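Local coordinates for pyridine nucleotide-disulphide oxidoreductase dimerisation region (Escherichia coli BL21, PDB 6KYY), which is an FAD-dependent flavoprotein disulfide reductase, induced by hypochlorous acid and probably involved in resistance to reactive chlorine species, at residues V191-A196 with V221-N226. Numbering follows the deposited sequence.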
loop_
_atom_site.group_PDB
_atom_site.type_symbol
_atom_site.label_atom_id
_atom_site.label_comp_id
_atom_site.label_asym_id
_atom_site.label_seq_id
_atom_site.Cartn_x
_atom_site.Cartn_y
_atom_site.Cartn_z
ATOM N N VAL B 191 6.278 4.528 27.251
ATOM C CA VAL B 191 5.229 3.520 27.333
ATOM C C VAL B 191 5.755 2.312 28.094
ATOM O O VAL B 191 6.934 1.959 27.986
ATOM C CB VAL B 191 4.725 3.106 25.934
ATOM C CG1 VAL B 191 3.384 2.396 26.041
ATOM C CG2 VAL B 191 4.612 4.322 25.024
ATOM N N THR B 192 4.871 1.680 28.868
ATOM C CA THR B 192 5.189 0.457 29.605
ATOM C C THR B 192 3.995 -0.483 29.469
ATOM O O THR B 192 2.963 -0.279 30.117
ATOM C CB THR B 192 5.497 0.749 31.070
ATOM O OG1 THR B 192 6.642 1.606 31.160
ATOM C CG2 THR B 192 5.781 -0.544 31.821
ATOM N N ILE B 193 4.133 -1.504 28.627
ATOM C CA ILE B 193 3.084 -2.497 28.414
ATOM C C ILE B 193 3.357 -3.689 29.319
ATOM O O ILE B 193 4.487 -4.191 29.379
ATOM C CB ILE B 193 3.001 -2.924 26.937
ATOM C CG1 ILE B 193 4.377 -3.315 26.394
ATOM C CG2 ILE B 193 2.424 -1.802 26.090
ATOM C CD1 ILE B 193 4.412 -3.463 24.883
ATOM N N LEU B 194 2.327 -4.137 30.031
ATOM C CA LEU B 194 2.438 -5.234 30.984
ATOM C C LEU B 194 1.586 -6.397 30.500
ATOM O O LEU B 194 0.363 -6.271 30.390
ATOM C CB LEU B 194 2.005 -4.789 32.382
ATOM C CG LEU B 194 2.591 -3.452 32.848
ATOM C CD1 LEU B 194 1.743 -2.842 33.953
ATOM C CD2 LEU B 194 4.034 -3.624 33.303
ATOM N N GLU B 195 2.233 -7.522 30.212
ATOM C CA GLU B 195 1.566 -8.715 29.711
ATOM C C GLU B 195 1.633 -9.822 30.755
ATOM O O GLU B 195 2.675 -10.034 31.383
ATOM C CB GLU B 195 2.204 -9.180 28.398
ATOM C CG GLU B 195 1.913 -10.626 28.022
ATOM C CD GLU B 195 0.515 -10.816 27.469
ATOM O OE1 GLU B 195 -0.445 -10.843 28.269
ATOM O OE2 GLU B 195 0.374 -10.937 26.235
ATOM N N ALA B 196 0.512 -10.524 30.941
ATOM C CA ALA B 196 0.465 -11.596 31.929
ATOM C C ALA B 196 1.222 -12.834 31.463
ATOM O O ALA B 196 1.829 -13.530 32.286
ATOM C CB ALA B 196 -0.987 -11.952 32.250
ATOM N N VAL B 221 9.608 2.037 24.589
ATOM C CA VAL B 221 8.551 1.208 25.160
ATOM C C VAL B 221 9.176 0.098 25.993
ATOM O O VAL B 221 10.022 -0.663 25.507
ATOM C CB VAL B 221 7.652 0.633 24.054
ATOM C CG1 VAL B 221 6.582 -0.267 24.656
ATOM C CG2 VAL B 221 7.020 1.755 23.248
ATOM N N ASP B 222 8.758 0.002 27.253
ATOM C CA ASP B 222 9.219 -1.043 28.158
ATOM C C ASP B 222 8.228 -2.201 28.126
ATOM O O ASP B 222 7.032 -2.006 28.373
ATOM C CB ASP B 222 9.371 -0.496 29.576
ATOM C CG ASP B 222 10.177 -1.414 30.479
ATOM O OD1 ASP B 222 10.454 -1.020 31.630
ATOM O OD2 ASP B 222 10.534 -2.528 30.040
ATOM N N ILE B 223 8.722 -3.399 27.823
ATOM C CA ILE B 223 7.897 -4.597 27.730
ATOM C C ILE B 223 8.228 -5.493 28.916
ATOM O O ILE B 223 9.381 -5.907 29.087
ATOM C CB ILE B 223 8.117 -5.335 26.400
ATOM C CG1 ILE B 223 8.263 -4.332 25.253
ATOM C CG2 ILE B 223 6.971 -6.300 26.132
ATOM C CD1 ILE B 223 8.203 -4.957 23.878
ATOM N N ILE B 224 7.218 -5.793 29.731
ATOM C CA ILE B 224 7.378 -6.612 30.925
ATOM C C ILE B 224 6.384 -7.764 30.861
ATOM O O ILE B 224 5.184 -7.545 30.662
ATOM C CB ILE B 224 7.172 -5.795 32.215
ATOM C CG1 ILE B 224 8.170 -4.636 32.280
ATOM C CG2 ILE B 224 7.307 -6.687 33.440
ATOM C CD1 ILE B 224 7.869 -3.634 33.373
ATOM N N LEU B 225 6.884 -8.985 31.031
ATOM C CA LEU B 225 6.061 -10.183 31.044
ATOM C C LEU B 225 5.896 -10.681 32.480
ATOM O O LEU B 225 6.434 -10.106 33.429
ATOM C CB LEU B 225 6.675 -11.265 30.151
ATOM C CG LEU B 225 6.812 -10.993 28.649
ATOM C CD1 LEU B 225 5.650 -10.162 28.126
ATOM C CD2 LEU B 225 8.142 -10.328 28.327
ATOM N N ASN B 226 5.136 -11.769 32.632
ATOM C CA ASN B 226 4.899 -12.403 33.933
ATOM C C ASN B 226 4.307 -11.410 34.932
ATOM O O ASN B 226 4.761 -11.295 36.073
ATOM C CB ASN B 226 6.185 -13.027 34.483
ATOM C CG ASN B 226 6.892 -13.896 33.467
ATOM O OD1 ASN B 226 6.252 -14.573 32.668
ATOM N ND2 ASN B 226 8.221 -13.880 33.493
#
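In the parallel beta-alpha-beta unit of strand 190-194, helix 206-218 and strand 221-224, Ile193 and Glu195 bond along their backbones to Asp222 and Ile224. Asp222 N donates to Val191 O (2.8 Å), and Ile193 N returns a bond to Asp222 O (3.0 Å). Ile193 also accepts through its O from Ile224 N at 3.2 Å, and Glu195 N meets Ile224 O almost straight (178°). The odd-numbered strand residues face helices 175-186 and 206-218, where beta-branched aliphatics suit both an extended backbone and an apolar interface with the helices. Ile193 is central here: with CG1 between its backbone N and carbonyl carbon (chi1 50°), CD1 comes 3.9 Å from Val221 CG1, while CG1 lies 4.0 Å from Ile223 CG2. Val191 lies alongside Val221, and both touch Ala185, whose small side chain lets the helix come close. On the other face, Leu194 CD2 meets Ile224 CD1 at 3.8 Å. Thr192 suits its place twice over: its methyl CG2 touches the same CD1, while OG1 is hydrogen-bonded to His167 NE2 of strand 167-171. Beyond the strands, Leu225 CD1 packs 3.6 Å from Glu195 CB, using the acid's aliphatic stem. Within this chain, strand 221-224 is the outermost strand of a five-stranded parallel sheet, next to 190-194, an arrangement consistent with the Rossmann-type nucleotide-binding domain of pyridine nucleotide-disulfide oxidoreductases.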